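Local coordinates for protein chloromuconate cycloisomerase (Rhodococcus opacus, PDB 4M0X) that belongs to the enolase superfamily and holds a manganese(II) ion in its C-terminal barrel domain, at residues E190-V195 / G217-E222; G292-G297 / L320-E325; S163-M168 / I194-G199. All coordinates share one frame; numbering follows the deposited sequence.

Contact 1: E190-V195 / G217-E222; sequences ECAVIV and GVTVAE. With MN (manganese (II) ion), chain C.
The carbonyl oxygen of Val193 is the best-held polar atom here: two successive backbone N-H groups grip it. Thr219 N lies 2.6 Å from Val193 O, in the plane of the carbonyl. Val220 N approaches Val193 O at 3.1 Å, from above that plane and along a more bent line (141° at the hydrogen). The segments are parallel neighbours in the barrel sheet of the enolase-type C-terminal domain, and helix 203-215 joins them into a beta-alpha-beta unit. That helix ends in a Schellman motif at Gly217, whose positive phi (115°) suits glycine. Further along, Val195 N donates to Val220 O at 3.0 Å, and Val195 O accepts from Glu222 N at 2.8 Å. Both of these bonds lie in the carbonyl planes. Ile194 and Val220 sit on one face of the sheet, side by side and pointing the same way; Ile194 CG1 rests 3.8 Å from Val220 CB. On the other face Val195 meets Val218 of the loop before the strand, crossing it at about a right angle, and its CG1 lies 3.5 Å from Val218 CG2. Leu213 and Leu210 of helix 203-215 pack against Val218 and Ala221 respectively. Ile194 CG2, anti to its backbone N, reaches forward to Glu222 CB at 3.7 Å. Glu222 is extended from CB (CG anti to the backbone N, chi1 -157°), which carries its carboxylate past the strand end. OE1 forms a salt bridge with Lys165, while Glu222 OE2 binds the manganese ion at 2.1 Å.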
loop_
_atom_site.group_PDB
_atom_site.type_symbol
_atom_site.label_atom_id
_atom_site.label_comp_id
_atom_site.label_asym_id
_atom_site.label_seq_id
_atom_site.Cartn_x
_atom_site.Cartn_y
_atom_site.Cartn_z
ATOM N N GLU A 190 22.993 7.358 -32.113
ATOM C CA GLU A 190 23.695 7.735 -30.877
ATOM C C GLU A 190 23.125 8.964 -30.109
ATOM O O GLU A 190 23.495 9.192 -28.955
ATOM C CB GLU A 190 25.212 7.877 -31.132
ATOM N N CYS A 191 22.215 9.724 -30.727
ATOM C CA CYS A 191 21.703 10.988 -30.145
ATOM C C CYS A 191 20.665 10.887 -29.014
ATOM O O CYS A 191 19.941 9.899 -28.909
ATOM C CB CYS A 191 21.095 11.830 -31.250
ATOM S SG CYS A 191 22.338 12.492 -32.368
ATOM N N ALA A 192 20.563 11.927 -28.187
ATOM C CA ALA A 192 19.440 12.016 -27.257
ATOM C C ALA A 192 18.246 12.671 -27.969
ATOM O O ALA A 192 18.386 13.697 -28.664
ATOM C CB ALA A 192 19.820 12.789 -26.002
ATOM N N VAL A 193 17.069 12.079 -27.830
ATOM C CA VAL A 193 15.874 12.758 -28.304
ATOM C C VAL A 193 14.816 12.771 -27.222
ATOM O O VAL A 193 14.368 11.710 -26.791
ATOM C CB VAL A 193 15.271 12.091 -29.532
ATOM C CG1 VAL A 193 14.117 12.940 -30.059
ATOM C CG2 VAL A 193 16.338 11.880 -30.596
ATOM N N ILE A 194 14.443 13.964 -26.769
ATOM C CA ILE A 194 13.276 14.137 -25.936
ATOM C C ILE A 194 12.085 14.415 -26.838
ATOM O O ILE A 194 12.237 15.086 -27.845
ATOM C CB ILE A 194 13.431 15.374 -25.045
ATOM C CG1 ILE A 194 14.565 15.176 -24.059
ATOM C CG2 ILE A 194 12.114 15.725 -24.341
ATOM C CD1 ILE A 194 15.161 16.485 -23.601
ATOM N N VAL A 195 10.901 13.927 -26.469
ATOM C CA VAL A 195 9.637 14.448 -27.055
ATOM C C VAL A 195 8.737 15.098 -25.990
ATOM O O VAL A 195 8.538 14.538 -24.894
ATOM C CB VAL A 195 8.850 13.368 -27.839
ATOM C CG1 VAL A 195 9.697 12.801 -28.966
ATOM C CG2 VAL A 195 8.386 12.257 -26.928
ATOM N N GLY A 217 14.111 5.725 -31.600
ATOM C CA GLY A 217 15.255 6.457 -31.051
ATOM C C GLY A 217 14.954 7.566 -30.062
ATOM O O GLY A 217 15.873 8.205 -29.546
ATOM N N VAL A 218 13.669 7.805 -29.801
ATOM C CA VAL A 218 13.284 8.783 -28.790
ATOM C C VAL A 218 13.743 8.252 -27.460
ATOM O O VAL A 218 13.548 7.079 -27.151
ATOM C CB VAL A 218 11.779 9.068 -28.756
ATOM C CG1 VAL A 218 11.405 9.788 -27.469
ATOM C CG2 VAL A 218 11.412 9.900 -29.960
ATOM N N THR A 219 14.317 9.147 -26.675
ATOM C CA THR A 219 15.129 8.769 -25.557
ATOM C C THR A 219 14.557 9.153 -24.192
ATOM O O THR A 219 14.898 8.536 -23.148
ATOM C CB THR A 219 16.540 9.280 -25.807
ATOM O OG1 THR A 219 17.358 8.139 -25.807
ATOM C CG2 THR A 219 17.059 10.235 -24.740
ATOM N N VAL A 220 13.680 10.155 -24.219
ATOM C CA VAL A 220 13.052 10.662 -23.020
ATOM C C VAL A 220 11.675 11.152 -23.411
ATOM O O VAL A 220 11.473 11.644 -24.534
ATOM C CB VAL A 220 13.873 11.825 -22.381
ATOM C CG1 VAL A 220 13.101 12.481 -21.237
ATOM C CG2 VAL A 220 15.237 11.352 -21.872
ATOM N N ALA A 221 10.721 11.021 -22.499
ATOM C CA ALA A 221 9.418 11.581 -22.767
ATOM C C ALA A 221 9.137 12.658 -21.744
ATOM O O ALA A 221 9.037 12.394 -20.549
ATOM C CB ALA A 221 8.351 10.512 -22.746
ATOM N N GLU A 222 9.033 13.885 -22.227
ATOM C CA GLU A 222 8.739 14.977 -21.365
ATOM C C GLU A 222 7.232 15.101 -21.247
ATOM O O GLU A 222 6.527 14.899 -22.214
ATOM C CB GLU A 222 9.370 16.270 -21.888
ATOM C CG GLU A 222 9.568 17.289 -20.770
ATOM C CD GLU A 222 9.938 18.681 -21.238
ATOM O OE1 GLU A 222 10.693 18.780 -22.239
ATOM O OE2 GLU A 222 9.489 19.654 -20.577
HETATM MN MN MN C . 8.227 21.132 -21.500
HETATM O O HOH W 1 6.203 22.566 -21.752
HETATM O O HOH W 2 6.459 19.890 -20.979
#

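Contact 2: G292-G297 / L320-E325; sequences GLACFG and LSVGCE
Three backbone hydrogen bonds join the segments. Val322 N donates to Cys295 O at 3.1 Å, in the carbonyl plane. Gly297 N then donates to Gly323 O at 2.8 Å, along a nearly straight line (172° at the hydrogen). The third runs from Glu325 N to Gly297 O at 2.7 Å, close to the axis of the carbonyl. Within 320-325, Gly323 N bonds to Leu320 O, so residues 320-323 form a beta turn that leads into strand 323-324. Weaker CA-H...O contacts support these bonds, such as Cys324 CA on Gly297 O. The backbones come nearest at that point, with Gly297 CA 4.0 Å from Cys324 CA, and the lack of a side chain on Gly297 suits this approach. Gly323 adopts a positive phi that calls for glycine.

The two segments belong to the last beta-alpha-beta unit of the barrel domain, strand 294-297, helix 304-316 and the short, weakly bonded strand 323-324. Cys324 bonds through its backbone to Thr138 of strand 134-141, which closes the barrel.

Apolar packing begins at Ala294, whose CB meets Val322 CG2 at 3.7 Å. Leu204 of the second subunit packs on both residues. The other branch, Val322 CG1, lies 3.3 Å from Phe296 CD1, and the two side chains cross at about a right angle.

The Phe296 ring also meets a charged side chain. Its CG is anti to the backbone N (chi1 -175°), and the far side of the ring reaches Glu325, with Phe296 CE2 3.4 Å from Glu325 CD. Ring and carboxylate planes are 45° apart. Glu325 OE1 forms a salt bridge with Lys165, and OE2 accepts from Ala299 N.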
loop_
_atom_site.group_PDB
_atom_site.type_symbol
_atom_site.label_atom_id
_atom_site.label_comp_id
_atom_site.label_asym_id
_atom_site.label_seq_id
_atom_site.Cartn_x
_atom_site.Cartn_y
_atom_site.Cartn_z
ATOM N N GLY A 292 17.168 10.639 -6.179
ATOM C CA GLY A 292 17.834 9.889 -7.221
ATOM C C GLY A 292 17.263 10.047 -8.613
ATOM O O GLY A 292 17.523 9.203 -9.483
ATOM N N LEU A 293 16.490 11.112 -8.811
ATOM C CA LEU A 293 15.998 11.511 -10.127
ATOM C C LEU A 293 16.961 12.465 -10.812
ATOM O O LEU A 293 17.557 13.344 -10.181
ATOM C CB LEU A 293 14.637 12.194 -10.016
ATOM C CG LEU A 293 13.674 11.439 -9.123
ATOM C CD1 LEU A 293 12.368 12.183 -8.831
ATOM C CD2 LEU A 293 13.436 10.087 -9.762
ATOM N N ALA A 294 17.073 12.292 -12.122
ATOM C CA ALA A 294 17.876 13.156 -12.986
ATOM C C ALA A 294 17.307 14.568 -13.173
ATOM O O ALA A 294 16.126 14.822 -12.926
ATOM C CB ALA A 294 18.044 12.496 -14.337
ATOM N N CYS A 295 18.153 15.481 -13.632
ATOM C CA CYS A 295 17.725 16.835 -13.931
ATOM C C CYS A 295 18.042 17.213 -15.355
ATOM O O CYS A 295 18.964 16.663 -16.010
ATOM C CB CYS A 295 18.365 17.841 -12.984
ATOM S SG CYS A 295 17.672 17.863 -11.316
ATOM N N PHE A 296 17.260 18.169 -15.814
ATOM C CA PHE A 296 17.376 18.708 -17.118
ATOM C C PHE A 296 17.401 20.186 -16.884
ATOM O O PHE A 296 16.601 20.703 -16.091
ATOM C CB PHE A 296 16.136 18.353 -17.894
ATOM C CG PHE A 296 16.169 18.761 -19.338
ATOM C CD1 PHE A 296 17.268 18.452 -20.150
ATOM C CD2 PHE A 296 15.068 19.380 -19.912
ATOM C CE1 PHE A 296 17.269 18.782 -21.502
ATOM C CE2 PHE A 296 15.057 19.707 -21.262
ATOM C CZ PHE A 296 16.157 19.416 -22.061
ATOM N N GLY A 297 18.338 20.859 -17.549
ATOM C CA GLY A 297 18.418 22.312 -17.509
ATOM C C GLY A 297 17.455 22.866 -18.543
ATOM O O GLY A 297 17.828 23.081 -19.710
ATOM N N LEU A 320 22.943 17.378 -14.428
ATOM C CA LEU A 320 22.154 17.730 -15.595
ATOM C C LEU A 320 22.342 16.600 -16.565
ATOM O O LEU A 320 22.818 16.820 -17.673
ATOM C CB LEU A 320 22.700 18.976 -16.264
ATOM C CG LEU A 320 22.831 20.347 -15.650
ATOM C CD1 LEU A 320 23.386 21.116 -16.816
ATOM C CD2 LEU A 320 21.513 20.972 -15.200
ATOM N N SER A 321 21.997 15.388 -16.141
ATOM C CA SER A 321 22.312 14.203 -16.942
ATOM C C SER A 321 21.405 14.115 -18.151
ATOM O O SER A 321 21.788 13.533 -19.154
ATOM C CB SER A 321 22.187 12.910 -16.140
ATOM O OG SER A 321 21.907 13.151 -14.786
ATOM N N VAL A 322 20.198 14.668 -18.034
ATOM C CA VAL A 322 19.267 14.727 -19.135
ATOM C C VAL A 322 19.724 15.804 -20.120
ATOM O O VAL A 322 19.274 15.853 -21.250
ATOM C CB VAL A 322 17.830 15.021 -18.624
ATOM C CG1 VAL A 322 16.854 15.191 -19.775
ATOM C CG2 VAL A 322 17.326 13.877 -17.747
ATOM N N GLY A 323 20.616 16.678 -19.689
ATOM C CA GLY A 323 21.078 17.740 -20.546
ATOM C C GLY A 323 20.550 19.112 -20.202
ATOM O O GLY A 323 19.992 19.326 -19.129
ATOM N N CYS A 324 20.758 20.048 -21.115
ATOM C CA CYS A 324 20.308 21.426 -20.978
ATOM C C CYS A 324 19.767 22.021 -22.326
ATOM O O CYS A 324 20.375 21.875 -23.401
ATOM C CB CYS A 324 21.434 22.253 -20.397
ATOM S SG CYS A 324 21.211 24.024 -20.574
ATOM N N GLU A 325 18.618 22.674 -22.262
ATOM C CA GLU A 325 18.000 23.210 -23.465
ATOM C C GLU A 325 18.051 24.748 -23.509
ATOM O O GLU A 325 17.088 25.381 -23.934
ATOM C CB GLU A 325 16.542 22.707 -23.610
ATOM C CG GLU A 325 15.655 22.985 -22.390
ATOM C CD GLU A 325 14.159 22.736 -22.624
ATOM O OE1 GLU A 325 13.746 22.265 -23.716
ATOM O OE2 GLU A 325 13.364 23.035 -21.704
#

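Contact 3: S163-M168 / I194-G199; sequences SFKFKM and IVDPNG. With MN (manganese (II) ion), chain C.
Asp196, a manganese ligand, stands at the C-terminal end of strand 192-196, where a beta-alpha-beta unit of the barrel brings it beside strand 163-167. Its CB lies 3.5 Å from Lys165 CE, as the two side chains run alongside each other. CG is anti to the backbone N (chi1 -166°), which sends the carboxylate to the metal. OD1 closes an Asx turn: Asn198 N donates to Asp196 OD1 at 2.9 Å, from above the carboxylate plane. Water 2, itself on the metal, also donates to OD1. Asp196 OD2 binds the manganese at 2.1 Å and takes weak salt-bridge bonds from Lys165 NZ (3.5 Å) and Lys167 NZ (3.3 Å). Lys165 reaches it fully extended; Lys167 is bent at chi2, chi3 and chi4. Lys165 is also paired with Glu325 and Glu222, so the ammonium groups and the metal probably keep these carboxylates ionised. The parallel strands are bonded from Ile194 N to Phe164 O onward, and Asp196 N donates to Phe166 O at 3.0 Å. Met168, just past its strand, rests SD on Val195 CB. Beyond the strand, Asn198 ND2 makes a weak bond to Met168 O, and water 1 donates to Asn198 OD1.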
loop_
_atom_site.group_PDB
_atom_site.type_symbol
_atom_site.label_atom_id
_atom_site.label_comp_id
_atom_site.label_asym_id
_atom_site.label_seq_id
_atom_site.Cartn_x
_atom_site.Cartn_y
_atom_site.Cartn_z
ATOM N N SER A 163 22.181 16.359 -29.234
ATOM C CA SER A 163 21.033 16.239 -28.337
ATOM C C SER A 163 19.841 17.065 -28.825
ATOM O O SER A 163 19.980 18.256 -29.131
ATOM C CB SER A 163 21.438 16.636 -26.914
ATOM O OG SER A 163 20.574 16.053 -25.963
ATOM N N PHE A 164 18.672 16.431 -28.910
ATOM C CA PHE A 164 17.487 17.085 -29.533
ATOM C C PHE A 164 16.152 16.915 -28.803
ATOM O O PHE A 164 15.954 15.973 -28.019
ATOM C CB PHE A 164 17.334 16.671 -31.008
ATOM C CG PHE A 164 18.605 16.790 -31.775
ATOM C CD1 PHE A 164 19.534 15.743 -31.776
ATOM C CD2 PHE A 164 18.917 17.967 -32.429
ATOM C CE1 PHE A 164 20.738 15.866 -32.446
ATOM C CE2 PHE A 164 20.126 18.095 -33.101
ATOM C CZ PHE A 164 21.032 17.046 -33.121
ATOM N N LYS A 165 15.249 17.851 -29.080
ATOM C CA LYS A 165 13.906 17.833 -28.532
ATOM C C LYS A 165 12.953 18.127 -29.648
ATOM O O LYS A 165 13.207 19.038 -30.451
ATOM C CB LYS A 165 13.755 18.905 -27.447
ATOM C CG LYS A 165 12.536 18.750 -26.562
ATOM C CD LYS A 165 12.643 19.746 -25.425
ATOM C CE LYS A 165 11.319 19.928 -24.719
ATOM N NZ LYS A 165 11.266 21.227 -24.007
ATOM N N PHE A 166 11.865 17.363 -29.691
ATOM C CA PHE A 166 10.771 17.606 -30.616
ATOM C C PHE A 166 9.599 18.174 -29.869
ATOM O O PHE A 166 9.087 17.550 -28.923
ATOM C CB PHE A 166 10.331 16.315 -31.293
ATOM C CG PHE A 166 11.258 15.857 -32.355
ATOM C CD1 PHE A 166 11.090 16.283 -33.654
ATOM C CD2 PHE A 166 12.299 15.010 -32.053
ATOM C CE1 PHE A 166 11.960 15.862 -34.641
ATOM C CE2 PHE A 166 13.158 14.567 -33.030
ATOM C CZ PHE A 166 12.996 14.997 -34.326
ATOM N N LYS A 167 9.173 19.364 -30.275
ATOM C CA LYS A 167 8.055 19.986 -29.593
ATOM C C LYS A 167 6.835 19.323 -30.223
ATOM O O LYS A 167 6.827 19.108 -31.430
ATOM C CB LYS A 167 8.080 21.511 -29.754
ATOM C CG LYS A 167 7.760 22.272 -28.473
ATOM C CD LYS A 167 9.008 22.811 -27.749
ATOM C CE LYS A 167 8.976 22.606 -26.214
ATOM N NZ LYS A 167 7.636 22.464 -25.542
ATOM N N MET A 168 5.856 18.934 -29.399
ATOM C CA MET A 168 4.673 18.160 -29.861
ATOM C C MET A 168 3.353 18.675 -29.293
ATOM O O MET A 168 3.326 19.583 -28.465
ATOM C CB MET A 168 4.838 16.652 -29.555
ATOM C CG MET A 168 5.945 16.006 -30.376
ATOM S SD MET A 168 6.132 14.212 -30.389
ATOM C CE MET A 168 4.552 13.698 -31.030
ATOM N N ILE A 194 14.443 13.964 -26.769
ATOM C CA ILE A 194 13.276 14.137 -25.936
ATOM C C ILE A 194 12.085 14.415 -26.838
ATOM O O ILE A 194 12.237 15.086 -27.845
ATOM C CB ILE A 194 13.431 15.374 -25.045
ATOM C CG1 ILE A 194 14.565 15.176 -24.059
ATOM C CG2 ILE A 194 12.114 15.725 -24.341
ATOM C CD1 ILE A 194 15.161 16.485 -23.601
ATOM N N VAL A 195 10.901 13.927 -26.469
ATOM C CA VAL A 195 9.637 14.448 -27.055
ATOM C C VAL A 195 8.737 15.098 -25.990
ATOM O O VAL A 195 8.538 14.538 -24.894
ATOM C CB VAL A 195 8.850 13.368 -27.839
ATOM C CG1 VAL A 195 9.697 12.801 -28.966
ATOM C CG2 VAL A 195 8.386 12.257 -26.928
ATOM N N ASP A 196 8.220 16.283 -26.311
ATOM C CA ASP A 196 7.420 17.081 -25.370
ATOM C C ASP A 196 6.023 17.478 -25.877
ATOM O O ASP A 196 5.865 18.521 -26.512
ATOM C CB ASP A 196 8.178 18.337 -24.973
ATOM C CG ASP A 196 7.560 19.013 -23.781
ATOM O OD1 ASP A 196 6.523 18.502 -23.327
ATOM O OD2 ASP A 196 8.091 20.036 -23.297
ATOM N N PRO A 197 5.012 16.637 -25.611
ATOM C CA PRO A 197 3.628 16.919 -25.947
ATOM C C PRO A 197 2.986 17.972 -25.040
ATOM O O PRO A 197 1.821 18.285 -25.205
ATOM C CB PRO A 197 2.931 15.579 -25.696
ATOM C CG PRO A 197 4.011 14.562 -25.674
ATOM C CD PRO A 197 5.188 15.265 -25.110
ATOM N N ASN A 198 3.706 18.498 -24.063
ATOM C CA ASN A 198 3.153 19.550 -23.238
ATOM C C ASN A 198 1.920 19.092 -22.489
ATOM O O ASN A 198 0.982 19.857 -22.281
ATOM C CB ASN A 198 2.858 20.789 -24.084
ATOM C CG ASN A 198 4.135 21.504 -24.523
ATOM O OD1 ASN A 198 4.815 22.102 -23.698
ATOM N ND2 ASN A 198 4.467 21.442 -25.825
ATOM N N GLY A 199 1.934 17.823 -22.097
ATOM C CA GLY A 199 0.868 17.234 -21.302
ATOM C C GLY A 199 -0.469 17.123 -22.008
ATOM O O GLY A 199 -1.495 16.976 -21.361
HETATM MN MN MN C . 8.227 21.132 -21.500
HETATM O O HOH W 2 6.459 19.890 -20.979
HETATM O O HOH W 1 6.203 22.566 -21.752
#

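All three contacts join parallel strands of the same barrel sheet. Contact 3 opens first along the chain, and contact 1 begins on strand 192-196, where contact 3 ends. The two share Ile194 and Val195, and their centres are about 8 Å apart. Contact 2 follows in series, its centre about 13 Å from that of contact 1 and 14 Å from that of contact 3. Strand 134-141 lies between strands 323-324 and 163-167, so contacts 2 and 3 approach each other across the barrel closure. Inside, Ile194 CD1 touches Phe296 CZ. Lys165 ties all three contacts together beside the metal site. Asp247 completes the protein ligands of the manganese ion, with Asp196 and Glu222.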